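Ferritin heavy chain (PDB 1Z6O) stores iron as the heavy chain of a secreted insect ferritin, oxidising ferrous iron with oxygen so that it can be deposited as ferric hydroxide. Local coordinates at residues Ile15-Ser20 and Leu79-Leu84; Ser24-Ile29 and Ser89-Val94. One frame throughout, in Å; residues are numbered along the deposited sequence.

Overall arrangement
Both contacts join helix 19-47 of the ferritin four-helix bundle, or the segment leading into it, to the chain that follows helix 54-80. Interaction 1 holds the segment leading into helix 19-47 against the C-terminal end of helix 54-80; interaction 2 lies further along, where the long connection toward helix 105-132 passes over helix 19-47 at Arg26 and Ile29. Their centres are 14 Å apart, and they meet through Leu84, whose CD2 packs 3.7 Å from Arg26 NH1 and whose CD1 lies 4.0 Å from Leu91 CD1. Interaction 1 is remote from the iron site of Glu32, Glu67 and His70, whereas the side chain of Ile29 in interaction 2 is about 10 Å from the bound iron.

Interaction 1. Residues Ile15-Ser20 and Leu79-Leu84; sequences ITMHRS and LMRGEL
A Schellman motif closes helix 54-80, and the segment preceding helix 19-47, a helix N-capped by His18, lies against it. Gly82 has positive phi (96°), and a side chain there would collide with Ile15 CG1. Bent at chi2 and chi3, Arg81 brings its guanidinium edge-on to Thr16 and face-on to Met17: NH2 gives Thr16 OG1 a hydrogen bond of 3.0 Å at 151°, nearly in the guanidinium plane. Met17 CG sits over the centre of one guanidinium face, 3.5 Å above it, while its sulphur reaches Arg81 CB at 3.9 Å. Two waters bridge the segments: one joins Thr16 N to Arg81 NE and O, the other Met17 N to Arg81 O and, at 2.7 Å from the water, Glu83 OE2. A third links OE2 to Met17 O. Arg81 NH1 makes a salt bridge to Asp138 and bonds Tyr77 of helix 54-80. An alanine in place of Arg81 would lose the Thr16 bond, the face against Met17 and the salt bridge, and would probably loosen the entry to helix 19-47. Tyr154 of another heavy-chain subunit adds a cation-pi contact to Arg81, and Met17 extends to Leu78 of helix 54-80 and Leu141 of helix 139-168.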
loop_
_atom_site.group_PDB
_atom_site.type_symbol
_atom_site.label_atom_id
_atom_site.label_comp_id
_atom_site.label_asym_id
_atom_site.label_seq_id
_atom_site.Cartn_x
_atom_site.Cartn_y
_atom_site.Cartn_z
ATOM N N ILE M 15 -33.284 -46.849 -8.220
ATOM C CA ILE M 15 -33.148 -46.721 -9.686
ATOM C C ILE M 15 -34.549 -46.845 -10.249
ATOM O O ILE M 15 -35.080 -47.939 -10.347
ATOM C CB ILE M 15 -32.225 -47.844 -10.228
ATOM C CG1 ILE M 15 -30.878 -47.776 -9.489
ATOM C CG2 ILE M 15 -32.035 -47.702 -11.742
ATOM C CD1 ILE M 15 -29.870 -48.855 -9.905
ATOM N N THR M 16 -35.137 -45.728 -10.658
ATOM C CA THR M 16 -36.541 -45.739 -11.060
ATOM C C THR M 16 -36.975 -45.310 -12.455
ATOM O O THR M 16 -38.163 -45.337 -12.745
ATOM C CB THR M 16 -37.329 -44.865 -10.082
ATOM O OG1 THR M 16 -36.770 -43.544 -10.109
ATOM C CG2 THR M 16 -37.218 -45.402 -8.646
ATOM N N MET M 17 -36.061 -44.889 -13.318
ATOM C CA MET M 17 -36.506 -44.457 -14.639
ATOM C C MET M 17 -37.187 -45.594 -15.393
ATOM O O MET M 17 -36.788 -46.754 -15.275
ATOM C CB MET M 17 -35.328 -43.945 -15.473
ATOM C CG MET M 17 -34.818 -42.570 -15.027
ATOM S SD MET M 17 -33.591 -41.920 -16.193
ATOM C CE MET M 17 -34.609 -41.701 -17.665
ATOM N N HIS M 18 -38.219 -45.264 -16.159
ATOM C CA HIS M 18 -38.903 -46.288 -16.945
ATOM C C HIS M 18 -38.402 -46.282 -18.376
ATOM O O HIS M 18 -37.807 -45.303 -18.848
ATOM C CB HIS M 18 -40.423 -46.111 -16.866
ATOM C CG HIS M 18 -41.011 -46.709 -15.626
ATOM N ND1 HIS M 18 -40.502 -46.457 -14.367
ATOM C CD2 HIS M 18 -42.031 -47.584 -15.451
ATOM C CE1 HIS M 18 -41.181 -47.154 -13.472
ATOM N NE2 HIS M 18 -42.114 -47.846 -14.102
ATOM N N ARG M 19 -38.644 -47.389 -19.068
ATOM C CA ARG M 19 -38.151 -47.594 -20.421
ATOM C C ARG M 19 -38.468 -46.578 -21.503
ATOM O O ARG M 19 -37.580 -46.175 -22.254
ATOM C CB ARG M 19 -38.568 -48.996 -20.902
ATOM C CG ARG M 19 -38.241 -49.283 -22.366
ATOM C CD ARG M 19 -38.270 -50.787 -22.660
ATOM N NE ARG M 19 -36.998 -51.416 -22.297
ATOM C CZ ARG M 19 -35.893 -51.374 -23.045
ATOM N NH1 ARG M 19 -35.892 -50.739 -24.214
ATOM N NH2 ARG M 19 -34.779 -51.951 -22.613
ATOM N N SER M 20 -39.721 -46.170 -21.618
ATOM C CA SER M 20 -40.059 -45.226 -22.673
ATOM C C SER M 20 -39.290 -43.905 -22.493
ATOM O O SER M 20 -38.736 -43.345 -23.442
ATOM C CB SER M 20 -41.568 -44.980 -22.675
ATOM O OG SER M 20 -41.895 -43.967 -23.606
ATOM N N LEU M 79 -26.737 -41.171 -15.686
ATOM C CA LEU M 79 -25.802 -41.785 -14.737
ATOM C C LEU M 79 -26.229 -41.504 -13.297
ATOM O O LEU M 79 -26.142 -42.380 -12.431
ATOM C CB LEU M 79 -24.375 -41.250 -14.963
ATOM C CG LEU M 79 -23.689 -41.685 -16.272
ATOM C CD1 LEU M 79 -22.464 -40.790 -16.532
ATOM C CD2 LEU M 79 -23.271 -43.169 -16.172
ATOM N N MET M 80 -26.678 -40.278 -13.037
ATOM C CA MET M 80 -27.117 -39.908 -11.690
ATOM C C MET M 80 -28.311 -40.761 -11.247
ATOM O O MET M 80 -28.439 -41.090 -10.064
ATOM C CB MET M 80 -27.514 -38.420 -11.639
ATOM C CG MET M 80 -28.218 -38.028 -10.327
ATOM S SD MET M 80 -28.805 -36.312 -10.289
ATOM C CE MET M 80 -30.257 -36.468 -11.432
ATOM N N ARG M 81 -29.183 -41.108 -12.193
ATOM C CA ARG M 81 -30.369 -41.918 -11.890
ATOM C C ARG M 81 -30.072 -43.420 -11.784
ATOM O O ARG M 81 -30.975 -44.222 -11.530
ATOM C CB ARG M 81 -31.474 -41.659 -12.937
ATOM C CG ARG M 81 -32.076 -40.232 -12.852
ATOM C CD ARG M 81 -32.877 -40.029 -11.547
ATOM N NE ARG M 81 -34.094 -40.851 -11.527
ATOM C CZ ARG M 81 -35.248 -40.525 -12.116
ATOM N NH1 ARG M 81 -35.376 -39.374 -12.778
ATOM N NH2 ARG M 81 -36.281 -41.364 -12.061
ATOM N N GLY M 82 -28.813 -43.804 -11.978
ATOM C CA GLY M 82 -28.456 -45.211 -11.843
ATOM C C GLY M 82 -28.436 -45.993 -13.141
ATOM O O GLY M 82 -28.317 -47.220 -13.126
ATOM N N GLU M 83 -28.538 -45.295 -14.268
ATOM C CA GLU M 83 -28.535 -45.957 -15.570
ATOM C C GLU M 83 -27.133 -46.049 -16.162
ATOM O O GLU M 83 -26.151 -45.628 -15.549
ATOM C CB GLU M 83 -29.441 -45.197 -16.546
ATOM C CG GLU M 83 -30.904 -45.093 -16.089
ATOM C CD GLU M 83 -31.600 -46.463 -16.037
ATOM O OE1 GLU M 83 -31.149 -47.392 -16.739
ATOM O OE2 GLU M 83 -32.606 -46.605 -15.309
ATOM N N LEU M 84 -27.065 -46.610 -17.365
ATOM C CA LEU M 84 -25.823 -46.776 -18.110
ATOM C C LEU M 84 -24.770 -47.652 -17.438
ATOM O O LEU M 84 -23.574 -47.377 -17.520
ATOM C CB LEU M 84 -25.238 -45.401 -18.489
ATOM C CG LEU M 84 -26.184 -44.553 -19.362
ATOM C CD1 LEU M 84 -25.515 -43.228 -19.741
ATOM C CD2 LEU M 84 -26.559 -45.338 -20.635
HETATM O O HOH W 1 -33.324 -43.280 -10.256
HETATM O O HOH W 2 -33.171 -44.894 -13.340
HETATM O O HOH W 3 -34.549 -48.112 -14.471
#

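Interaction 2. Residues Ser24-Ile29 and Ser89-Val94; sequences SMRQQI and SSLLQV
Arg26 leaves its helix with CG anti to the carbonyl carbon (chi1 -67°), runs straight through chi2 and bends at chi3 (61°), so that the guanidinium swings across to the 89-94 segment. Leu91 meets it at about a right angle; a first torsion of -104°, off the staggered positions, and an extended chi2 together put CD2 over the centre of one guanidinium face, 3.7 Å above its plane. The same methyl also touches the aliphatic stem, at 3.8 Å from Arg26 CG. Ser90 OG stands at the guanidinium edge, 3.0 Å from Arg26 NH2, and NH1 is held by the carbonyl of Asp87. Here the long connection between the second and third helices of the ferritin bundle passes over helix 19-47. Ile29 points toward it: its CD1 rests on Leu91 CD2 at 4.1 Å, and its CG2, anti to the backbone N, packs tightly against Leu92 CD2 at 3.5 Å. One water donates to both Arg26 O and Leu91 O, the latter at 2.6 Å from the water, joining the backbones. Leu57 of the ferritin light chain packs on Leu91 and Leu92, while Ile29 continues inward to Leu74 and Leu78 of helix 54-80.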
loop_
_atom_site.group_PDB
_atom_site.type_symbol
_atom_site.label_atom_id
_atom_site.label_comp_id
_atom_site.label_asym_id
_atom_site.label_seq_id
_atom_site.Cartn_x
_atom_site.Cartn_y
_atom_site.Cartn_z
ATOM N N SER M 24 -36.277 -42.392 -24.898
ATOM C CA SER M 24 -36.379 -41.067 -25.516
ATOM C C SER M 24 -35.138 -40.239 -25.173
ATOM O O SER M 24 -34.669 -39.458 -25.997
ATOM C CB SER M 24 -37.629 -40.312 -25.031
ATOM O OG SER M 24 -38.793 -40.910 -25.552
ATOM N N MET M 25 -34.620 -40.400 -23.958
ATOM C CA MET M 25 -33.409 -39.677 -23.556
ATOM C C MET M 25 -32.215 -40.158 -24.387
ATOM O O MET M 25 -31.389 -39.351 -24.816
ATOM C CB MET M 25 -33.111 -39.906 -22.068
ATOM C CG MET M 25 -34.012 -39.112 -21.137
ATOM S SD MET M 25 -33.491 -37.358 -21.076
ATOM C CE MET M 25 -32.067 -37.499 -19.933
ATOM N N ARG M 26 -32.114 -41.471 -24.609
ATOM C CA ARG M 26 -31.007 -42.016 -25.401
ATOM C C ARG M 26 -31.056 -41.468 -26.828
ATOM O O ARG M 26 -30.022 -41.152 -27.431
ATOM C CB ARG M 26 -31.064 -43.559 -25.425
ATOM C CG ARG M 26 -30.793 -44.220 -24.048
ATOM C CD ARG M 26 -30.963 -45.757 -24.129
ATOM N NE ARG M 26 -30.010 -46.310 -25.090
ATOM C CZ ARG M 26 -28.799 -46.755 -24.773
ATOM N NH1 ARG M 26 -28.385 -46.740 -23.513
ATOM N NH2 ARG M 26 -27.981 -47.172 -25.726
ATOM N N GLN M 27 -32.261 -41.358 -27.375
ATOM C CA GLN M 27 -32.415 -40.828 -28.722
ATOM C C GLN M 27 -32.036 -39.338 -28.737
ATOM O O GLN M 27 -31.436 -38.850 -29.696
ATOM C CB GLN M 27 -33.861 -41.007 -29.194
ATOM C CG GLN M 27 -34.111 -40.530 -30.609
ATOM C CD GLN M 27 -35.454 -41.003 -31.150
ATOM O OE1 GLN M 27 -35.754 -42.203 -31.136
ATOM N NE2 GLN M 27 -36.268 -40.065 -31.629
ATOM N N GLN M 28 -32.382 -38.613 -27.679
ATOM C CA GLN M 28 -32.046 -37.186 -27.616
ATOM C C GLN M 28 -30.524 -36.996 -27.567
ATOM O O GLN M 28 -29.985 -36.059 -28.157
ATOM C CB GLN M 28 -32.681 -36.535 -26.377
ATOM C CG GLN M 28 -32.564 -35.001 -26.362
ATOM C CD GLN M 28 -33.280 -34.380 -27.551
ATOM O OE1 GLN M 28 -34.365 -34.816 -27.914
ATOM N NE2 GLN M 28 -32.678 -33.358 -28.161
ATOM N N ILE M 29 -29.832 -37.882 -26.853
ATOM C CA ILE M 29 -28.374 -37.795 -26.765
ATOM C C ILE M 29 -27.762 -37.902 -28.165
ATOM O O ILE M 29 -26.873 -37.120 -28.526
ATOM C CB ILE M 29 -27.831 -38.893 -25.812
ATOM C CG1 ILE M 29 -28.163 -38.494 -24.363
ATOM C CG2 ILE M 29 -26.309 -39.079 -25.988
ATOM C CD1 ILE M 29 -28.064 -39.654 -23.339
ATOM N N SER M 89 -21.935 -48.299 -25.175
ATOM C CA SER M 89 -21.314 -48.256 -26.504
ATOM C C SER M 89 -22.296 -47.895 -27.614
ATOM O O SER M 89 -21.946 -47.191 -28.551
ATOM C CB SER M 89 -20.665 -49.604 -26.833
ATOM O OG SER M 89 -19.617 -49.903 -25.926
ATOM N N SER M 90 -23.531 -48.362 -27.489
ATOM C CA SER M 90 -24.557 -48.106 -28.497
ATOM C C SER M 90 -25.239 -46.745 -28.367
ATOM O O SER M 90 -26.114 -46.419 -29.160
ATOM C CB SER M 90 -25.628 -49.193 -28.408
ATOM O OG SER M 90 -26.179 -49.195 -27.099
ATOM N N LEU M 91 -24.857 -45.948 -27.373
ATOM C CA LEU M 91 -25.502 -44.645 -27.185
ATOM C C LEU M 91 -25.301 -43.666 -28.327
ATOM O O LEU M 91 -26.193 -42.886 -28.643
ATOM C CB LEU M 91 -24.968 -43.950 -25.931
ATOM C CG LEU M 91 -25.736 -43.867 -24.633
ATOM C CD1 LEU M 91 -24.939 -42.926 -23.707
ATOM C CD2 LEU M 91 -27.167 -43.355 -24.869
ATOM N N LEU M 92 -24.120 -43.707 -28.934
ATOM C CA LEU M 92 -23.761 -42.756 -29.980
ATOM C C LEU M 92 -23.105 -43.344 -31.189
ATOM O O LEU M 92 -22.445 -44.372 -31.117
ATOM C CB LEU M 92 -22.764 -41.735 -29.438
ATOM C CG LEU M 92 -23.193 -40.908 -28.258
ATOM C CD1 LEU M 92 -22.004 -40.132 -27.721
ATOM C CD2 LEU M 92 -24.311 -39.995 -28.721
ATOM N N GLN M 93 -23.256 -42.634 -32.297
ATOM C CA GLN M 93 -22.639 -43.021 -33.550
ATOM C C GLN M 93 -22.235 -41.711 -34.235
ATOM O O GLN M 93 -23.052 -40.806 -34.388
ATOM C CB GLN M 93 -23.635 -43.800 -34.412
ATOM C CG GLN M 93 -23.049 -44.342 -35.711
ATOM C CD GLN M 93 -21.823 -45.223 -35.495
ATOM O OE1 GLN M 93 -21.886 -46.243 -34.802
ATOM N NE2 GLN M 93 -20.697 -44.832 -36.094
ATOM N N VAL M 94 -20.965 -41.589 -34.595
ATOM C CA VAL M 94 -20.489 -40.400 -35.286
ATOM C C VAL M 94 -20.581 -40.696 -36.784
ATOM O O VAL M 94 -20.046 -41.697 -37.250
ATOM C CB VAL M 94 -19.016 -40.094 -34.918
ATOM C CG1 VAL M 94 -18.446 -39.030 -35.850
ATOM C CG2 VAL M 94 -18.932 -39.631 -33.476
HETATM O O HOH W 4 -28.813 -43.231 -28.676
HETATM O O HOH W 5 -29.282 -46.062 -28.198
#